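Prolyl-tRNA synthetase (Naegleria fowleri, PDB 6UYH) probably catalyses the ATP-dependent attachment of proline to its cognate tRNA, and is captured here with the inhibitor halofuginone and an ATP analogue. Local coordinates at residues 289-303 against 347-361. Residues are numbered along the deposited sequence; the frame is centred on the assembly and turned at random.
Sequences MVLPPRVAFCQVVVI and YNYWELRGVPLRIEV. With EDO (1,2-ethanediol), chain R; EDO (1,2-ethanediol), chain Q.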
loop_
_atom_site.group_PDB
_atom_site.type_symbol
_atom_site.label_atom_id
_atom_site.label_comp_id
_atom_site.label_asym_id
_atom_site.label_seq_id
_atom_site.Cartn_x
_atom_site.Cartn_y
_atom_site.Cartn_z
ATOM N N MET A 289 15.818 -10.079 18.011
ATOM C CA MET A 289 14.655 -9.210 17.979
ATOM C C MET A 289 13.824 -9.358 19.253
ATOM O O MET A 289 13.744 -10.436 19.837
ATOM C CB MET A 289 13.808 -9.551 16.751
ATOM C CG MET A 289 12.646 -8.624 16.495
ATOM S SD MET A 289 13.160 -7.001 15.921
ATOM C CE MET A 289 13.949 -7.415 14.368
ATOM N N VAL A 290 13.180 -8.262 19.665
ATOM C CA VAL A 290 12.198 -8.281 20.754
ATOM C C VAL A 290 10.985 -7.506 20.258
ATOM O O VAL A 290 11.019 -6.271 20.192
ATOM C CB VAL A 290 12.737 -7.684 22.063
ATOM C CG1 VAL A 290 11.679 -7.787 23.168
ATOM C CG2 VAL A 290 14.014 -8.400 22.513
ATOM N N LEU A 291 9.900 -8.231 19.897
ATOM C CA LEU A 291 8.782 -7.569 19.217
ATOM C C LEU A 291 7.721 -7.112 20.212
ATOM O O LEU A 291 7.225 -7.926 20.998
ATOM C CB LEU A 291 8.142 -8.509 18.201
ATOM C CG LEU A 291 9.013 -8.857 16.995
ATOM C CD1 LEU A 291 8.497 -10.109 16.274
ATOM C CD2 LEU A 291 9.079 -7.665 16.054
ATOM N N PRO A 292 7.325 -5.841 20.193
ATOM C CA PRO A 292 6.141 -5.424 20.942
ATOM C C PRO A 292 4.942 -6.239 20.494
ATOM O O PRO A 292 4.734 -6.418 19.284
ATOM C CB PRO A 292 5.978 -3.940 20.562
ATOM C CG PRO A 292 7.295 -3.529 19.972
ATOM C CD PRO A 292 7.838 -4.772 19.324
ATOM N N PRO A 293 4.163 -6.782 21.430
ATOM C CA PRO A 293 3.107 -7.742 21.053
ATOM C C PRO A 293 2.128 -7.246 19.992
ATOM O O PRO A 293 1.652 -8.050 19.184
ATOM C CB PRO A 293 2.404 -8.011 22.390
ATOM C CG PRO A 293 3.498 -7.853 23.408
ATOM C CD PRO A 293 4.398 -6.753 22.886
ATOM N N ARG A 294 1.814 -5.954 19.950
ATOM C CA ARG A 294 0.792 -5.497 19.017
ATOM C C ARG A 294 1.280 -5.413 17.575
ATOM O O ARG A 294 0.454 -5.247 16.668
ATOM C CB ARG A 294 0.234 -4.150 19.484
ATOM C CG ARG A 294 -0.642 -4.318 20.731
ATOM C CD ARG A 294 -0.731 -3.071 21.599
ATOM N NE ARG A 294 -1.064 -3.411 22.983
ATOM C CZ ARG A 294 -1.094 -2.538 23.986
ATOM N NH1 ARG A 294 -0.809 -1.257 23.759
ATOM N NH2 ARG A 294 -1.404 -2.943 25.215
ATOM N N VAL A 295 2.583 -5.532 17.325
ATOM C CA VAL A 295 3.074 -5.591 15.955
ATOM C C VAL A 295 3.836 -6.878 15.672
ATOM O O VAL A 295 4.495 -6.985 14.642
ATOM C CB VAL A 295 3.930 -4.358 15.602
ATOM C CG1 VAL A 295 3.114 -3.076 15.777
ATOM C CG2 VAL A 295 5.203 -4.316 16.449
ATOM N N ALA A 296 3.738 -7.870 16.555
ATOM C CA ALA A 296 4.483 -9.116 16.391
ATOM C C ALA A 296 3.772 -10.035 15.404
ATOM O O ALA A 296 2.617 -10.402 15.634
ATOM C CB ALA A 296 4.643 -9.811 17.742
ATOM N N PHE A 297 4.481 -10.450 14.344
ATOM C CA PHE A 297 3.896 -11.353 13.348
ATOM C C PHE A 297 3.348 -12.609 14.011
ATOM O O PHE A 297 2.328 -13.165 13.577
ATOM C CB PHE A 297 4.944 -11.722 12.289
ATOM C CG PHE A 297 5.977 -12.683 12.785
ATOM C CD1 PHE A 297 5.863 -14.039 12.538
ATOM C CD2 PHE A 297 7.049 -12.228 13.545
ATOM C CE1 PHE A 297 6.804 -14.933 13.028
ATOM C CE2 PHE A 297 8.000 -13.113 14.045
ATOM C CZ PHE A 297 7.876 -14.472 13.787
ATOM N N CYS A 298 4.032 -13.082 15.048
ATOM C CA CYS A 298 3.558 -14.163 15.898
ATOM C C CYS A 298 3.666 -13.674 17.333
ATOM O O CYS A 298 4.747 -13.261 17.767
ATOM C CB CYS A 298 4.382 -15.438 15.693
ATOM S SG CYS A 298 4.044 -16.758 16.886
ATOM N N GLN A 299 2.552 -13.696 18.060
ATOM C CA GLN A 299 2.581 -13.227 19.443
ATOM C C GLN A 299 2.931 -14.330 20.429
ATOM O O GLN A 299 3.591 -14.067 21.442
ATOM C CB GLN A 299 1.233 -12.617 19.816
ATOM C CG GLN A 299 0.870 -11.401 18.976
ATOM C CD GLN A 299 -0.567 -11.003 19.183
ATOM O OE1 GLN A 299 -1.478 -11.797 18.947
ATOM N NE2 GLN A 299 -0.783 -9.777 19.645
ATOM N N VAL A 300 2.489 -15.556 20.162
ATOM C CA VAL A 300 2.680 -16.681 21.073
ATOM C C VAL A 300 3.093 -17.884 20.244
ATOM O O VAL A 300 2.430 -18.211 19.257
ATOM C CB VAL A 300 1.401 -17.008 21.875
ATOM C CG1 VAL A 300 1.661 -18.168 22.838
ATOM C CG2 VAL A 300 0.888 -15.784 22.622
ATOM N N VAL A 301 4.185 -18.540 20.629
ATOM C CA VAL A 301 4.585 -19.807 20.023
ATOM C C VAL A 301 4.399 -20.908 21.059
ATOM O O VAL A 301 4.818 -20.762 22.215
ATOM C CB VAL A 301 6.031 -19.762 19.487
ATOM C CG1 VAL A 301 7.045 -19.450 20.595
ATOM C CG2 VAL A 301 6.377 -21.072 18.764
ATOM N N VAL A 302 3.737 -21.993 20.656
ATOM C CA VAL A 302 3.466 -23.130 21.531
ATOM C C VAL A 302 4.420 -24.252 21.155
ATOM O O VAL A 302 4.516 -24.627 19.981
ATOM C CB VAL A 302 2.002 -23.593 21.419
ATOM C CG1 VAL A 302 1.705 -24.694 22.440
ATOM C CG2 VAL A 302 1.048 -22.428 21.607
ATOM N N ILE A 303 5.137 -24.780 22.141
ATOM C CA ILE A 303 6.129 -25.815 21.863
ATOM C C ILE A 303 5.862 -27.040 22.731
ATOM O O ILE A 303 5.994 -26.975 23.961
ATOM C CB ILE A 303 7.556 -25.284 22.072
ATOM C CG1 ILE A 303 7.784 -24.031 21.220
ATOM C CG2 ILE A 303 8.580 -26.356 21.731
ATOM C CD1 ILE A 303 9.193 -23.493 21.276
ATOM N N TYR A 347 13.651 -22.824 21.039
ATOM C CA TYR A 347 13.628 -21.615 21.860
ATOM C C TYR A 347 14.438 -20.506 21.203
ATOM O O TYR A 347 13.954 -19.377 21.046
ATOM C CB TYR A 347 14.167 -21.907 23.263
ATOM C CG TYR A 347 13.371 -22.912 24.067
ATOM C CD1 TYR A 347 12.118 -23.327 23.656
ATOM C CD2 TYR A 347 13.881 -23.441 25.245
ATOM C CE1 TYR A 347 11.392 -24.248 24.391
ATOM C CE2 TYR A 347 13.165 -24.356 25.987
ATOM C CZ TYR A 347 11.920 -24.757 25.558
ATOM O OH TYR A 347 11.202 -25.674 26.292
ATOM N N ASN A 348 15.676 -20.815 20.809
ATOM C CA ASN A 348 16.524 -19.822 20.159
ATOM C C ASN A 348 15.903 -19.335 18.858
ATOM O O ASN A 348 15.935 -18.139 18.559
ATOM C CB ASN A 348 17.910 -20.408 19.884
ATOM C CG ASN A 348 18.698 -20.661 21.151
ATOM O OD1 ASN A 348 18.564 -19.933 22.136
ATOM N ND2 ASN A 348 19.533 -21.698 21.132
ATOM N N TYR A 349 15.346 -20.257 18.071
ATOM C CA TYR A 349 14.774 -19.915 16.774
ATOM C C TYR A 349 13.755 -18.790 16.892
ATOM O O TYR A 349 13.790 -17.812 16.133
ATOM C CB TYR A 349 14.136 -21.166 16.171
ATOM C CG TYR A 349 13.528 -20.985 14.799
ATOM C CD1 TYR A 349 14.233 -21.341 13.655
ATOM C CD2 TYR A 349 12.235 -20.491 14.649
ATOM C CE1 TYR A 349 13.675 -21.190 12.399
ATOM C CE2 TYR A 349 11.675 -20.331 13.395
ATOM C CZ TYR A 349 12.400 -20.687 12.279
ATOM O OH TYR A 349 11.844 -20.532 11.034
ATOM N N TRP A 350 12.839 -18.905 17.846
ATOM C CA TRP A 350 11.780 -17.916 17.973
ATOM C C TRP A 350 12.205 -16.714 18.803
ATOM O O TRP A 350 11.671 -15.619 18.596
ATOM C CB TRP A 350 10.531 -18.569 18.573
ATOM C CG TRP A 350 9.984 -19.667 17.712
ATOM C CD1 TRP A 350 10.050 -21.006 17.956
ATOM C CD2 TRP A 350 9.321 -19.521 16.449
ATOM N NE1 TRP A 350 9.456 -21.704 16.935
ATOM C CE2 TRP A 350 9.000 -20.818 15.997
ATOM C CE3 TRP A 350 8.959 -18.424 15.663
ATOM C CZ2 TRP A 350 8.334 -21.048 14.792
ATOM C CZ3 TRP A 350 8.295 -18.656 14.456
ATOM C CH2 TRP A 350 7.993 -19.958 14.038
ATOM N N GLU A 351 13.155 -16.882 19.731
ATOM C CA GLU A 351 13.698 -15.714 20.427
ATOM C C GLU A 351 14.431 -14.799 19.456
ATOM O O GLU A 351 14.282 -13.574 19.512
ATOM C CB GLU A 351 14.633 -16.151 21.563
ATOM C CG GLU A 351 13.910 -16.686 22.794
ATOM C CD GLU A 351 14.849 -17.328 23.802
ATOM O OE1 GLU A 351 16.060 -17.445 23.507
ATOM O OE2 GLU A 351 14.370 -17.721 24.890
ATOM N N LEU A 352 15.225 -15.383 18.555
ATOM C CA LEU A 352 15.923 -14.607 17.529
ATOM C C LEU A 352 14.954 -13.783 16.691
ATOM O O LEU A 352 15.238 -12.633 16.332
ATOM C CB LEU A 352 16.723 -15.564 16.639
ATOM C CG LEU A 352 17.478 -15.004 15.435
ATOM C CD1 LEU A 352 18.458 -13.916 15.891
ATOM C CD2 LEU A 352 18.210 -16.122 14.694
ATOM N N ARG A 353 13.799 -14.352 16.372
ATOM C CA ARG A 353 12.839 -13.682 15.510
ATOM C C ARG A 353 11.900 -12.761 16.275
ATOM O O ARG A 353 11.129 -12.026 15.650
ATOM C CB ARG A 353 12.066 -14.736 14.711
ATOM C CG ARG A 353 12.970 -15.425 13.693
ATOM C CD ARG A 353 12.418 -16.753 13.192
ATOM N NE ARG A 353 13.191 -17.268 12.062
ATOM C CZ ARG A 353 14.386 -17.854 12.162
ATOM N NH1 ARG A 353 14.961 -18.015 13.348
ATOM N NH2 ARG A 353 15.009 -18.284 11.073
ATOM N N GLY A 354 11.952 -12.772 17.606
ATOM C CA GLY A 354 11.317 -11.738 18.399
ATOM C C GLY A 354 9.992 -12.093 19.025
ATOM O O GLY A 354 9.352 -11.208 19.603
ATOM N N VAL A 355 9.565 -13.351 18.952
ATOM C CA VAL A 355 8.223 -13.702 19.440
ATOM C C VAL A 355 8.106 -13.349 20.923
ATOM O O VAL A 355 8.947 -13.782 21.735
ATOM C CB VAL A 355 7.940 -15.192 19.198
ATOM C CG1 VAL A 355 6.621 -15.580 19.827
ATOM C CG2 VAL A 355 7.914 -15.479 17.688
ATOM N N PRO A 356 7.104 -12.568 21.333
ATOM C CA PRO A 356 7.093 -12.076 22.723
ATOM C C PRO A 356 6.779 -13.132 23.776
ATOM O O PRO A 356 7.267 -13.010 24.908
ATOM C CB PRO A 356 6.031 -10.960 22.697
ATOM C CG PRO A 356 5.287 -11.126 21.408
ATOM C CD PRO A 356 6.229 -11.782 20.450
ATOM N N LEU A 357 5.999 -14.167 23.469
ATOM C CA LEU A 357 5.620 -15.119 24.505
ATOM C C LEU A 357 5.747 -16.540 23.982
ATOM O O LEU A 357 5.298 -16.842 22.872
ATOM C CB LEU A 357 4.193 -14.864 24.993
ATOM C CG LEU A 357 3.664 -15.751 26.121
ATOM C CD1 LEU A 357 4.466 -15.558 27.424
ATOM C CD2 LEU A 357 2.189 -15.480 26.344
ATOM N N ARG A 358 6.361 -17.405 24.783
ATOM C CA ARG A 358 6.484 -18.822 24.476
ATOM C C ARG A 358 5.733 -19.637 25.520
ATOM O O ARG A 358 5.831 -19.364 26.722
ATOM C CB ARG A 358 7.957 -19.243 24.436
ATOM C CG ARG A 358 8.199 -20.735 24.312
ATOM C CD ARG A 358 9.686 -21.032 24.145
ATOM N NE ARG A 358 10.431 -21.022 25.404
ATOM C CZ ARG A 358 11.519 -20.293 25.636
ATOM N NH1 ARG A 358 12.012 -19.497 24.698
ATOM N NH2 ARG A 358 12.124 -20.367 26.818
ATOM N N ILE A 359 4.969 -20.622 25.058
ATOM C CA ILE A 359 4.307 -21.591 25.926
ATOM C C ILE A 359 5.005 -22.926 25.721
ATOM O O ILE A 359 5.082 -23.425 24.591
ATOM C CB ILE A 359 2.802 -21.693 25.632
ATOM C CG1 ILE A 359 2.117 -20.363 25.963
ATOM C CG2 ILE A 359 2.165 -22.860 26.410
ATOM C CD1 ILE A 359 0.629 -20.341 25.718
ATOM N N GLU A 360 5.543 -23.488 26.806
ATOM C CA GLU A 360 6.175 -24.802 26.796
ATOM C C GLU A 360 5.232 -25.783 27.479
ATOM O O GLU A 360 4.853 -25.575 28.636
ATOM C CB GLU A 360 7.525 -24.776 27.516
ATOM C CG GLU A 360 8.506 -23.720 27.020
ATOM C CD GLU A 360 9.705 -23.569 27.946
ATOM O OE1 GLU A 360 9.836 -24.380 28.890
ATOM O OE2 GLU A 360 10.514 -22.640 27.734
ATOM N N VAL A 361 4.851 -26.840 26.766
ATOM C CA VAL A 361 3.933 -27.853 27.281
ATOM C C VAL A 361 4.725 -29.138 27.473
ATOM O O VAL A 361 5.063 -29.821 26.498
ATOM C CB VAL A 361 2.741 -28.076 26.343
ATOM C CG1 VAL A 361 1.727 -28.998 27.003
ATOM C CG2 VAL A 361 2.105 -26.747 25.966
HETATM C C1 EDO R . -4.874 -10.441 20.124
HETATM O O1 EDO R . -5.845 -9.507 20.612
HETATM C C2 EDO R . -3.983 -9.736 19.112
HETATM O O2 EDO R . -3.364 -8.605 19.741
HETATM C C1 EDO Q . -1.875 -7.354 22.697
HETATM O O1 EDO Q . -2.503 -6.169 23.199
HETATM C C2 EDO Q . -2.644 -8.565 23.214
HETATM O O2 EDO Q . -4.044 -8.366 22.998
#
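Val301 meets Trp350 where the first strand of the anticodon-binding domain passes under helix 343-353. A chi1 of 60° puts Val301 CG1 between the backbone N and the carbonyl carbon and turns CG2 anti to the N; CG2 lies over one face of the Trp350 indole, 3.7 Å from the centroid of the five-membered ring, a CH-pi contact. Tyr349 lies against the opposite indole face, and Trp350 NE1 is hydrogen-bonded to Asp336, so the ring is fixed from several directions. Val301 CG1 packs against Val355 CG1 and runs beside Arg358 CB.

Along the same face, the extended Ile303 side chain brings Ile303 CD1 to the edge of the Tyr347 ring, 3.8 Å from Tyr347 CD1. Arg358 bends at chi3 (81°), which lays its guanidinium over the rim of one Tyr347 face, with Tyr347 CG over the guanidinium centre. Arg358 NE and NH2 both donate to Glu360 OE2, and Arg358 NH1 forms a salt bridge of 3.0 Å to Glu351 OE2, met from above the carboxylate plane. On the other face Val300 CG1 touches Ile359 CD1, and Val302 CG1 meets Val361 CG2 at 4.1 Å, toward helix 313-328.

Between these two layers strands 300-303 and 357-361 run parallel, bonded from Val301 N to Leu357 O through to Val361 N and Ile303 O, with a weak bond from Leu357 N to Gln299 O at the start. Farther back, Gly354 ends the helix in a Schellman motif, and Pro356 packs against Pro293 and Ala296 CB.

The ladder satisfies the strand backbone, whereas Cys298 O, in the preceding loop, is buried without a polar partner. Met289 N to Leu352 O and Leu291 N to Gly354 O (3.0 Å) tie down the helix end; farther along, apolar and aromatic packing seats the helix, with Arg358, whose charge probably offsets the two acids in part, as ionic link.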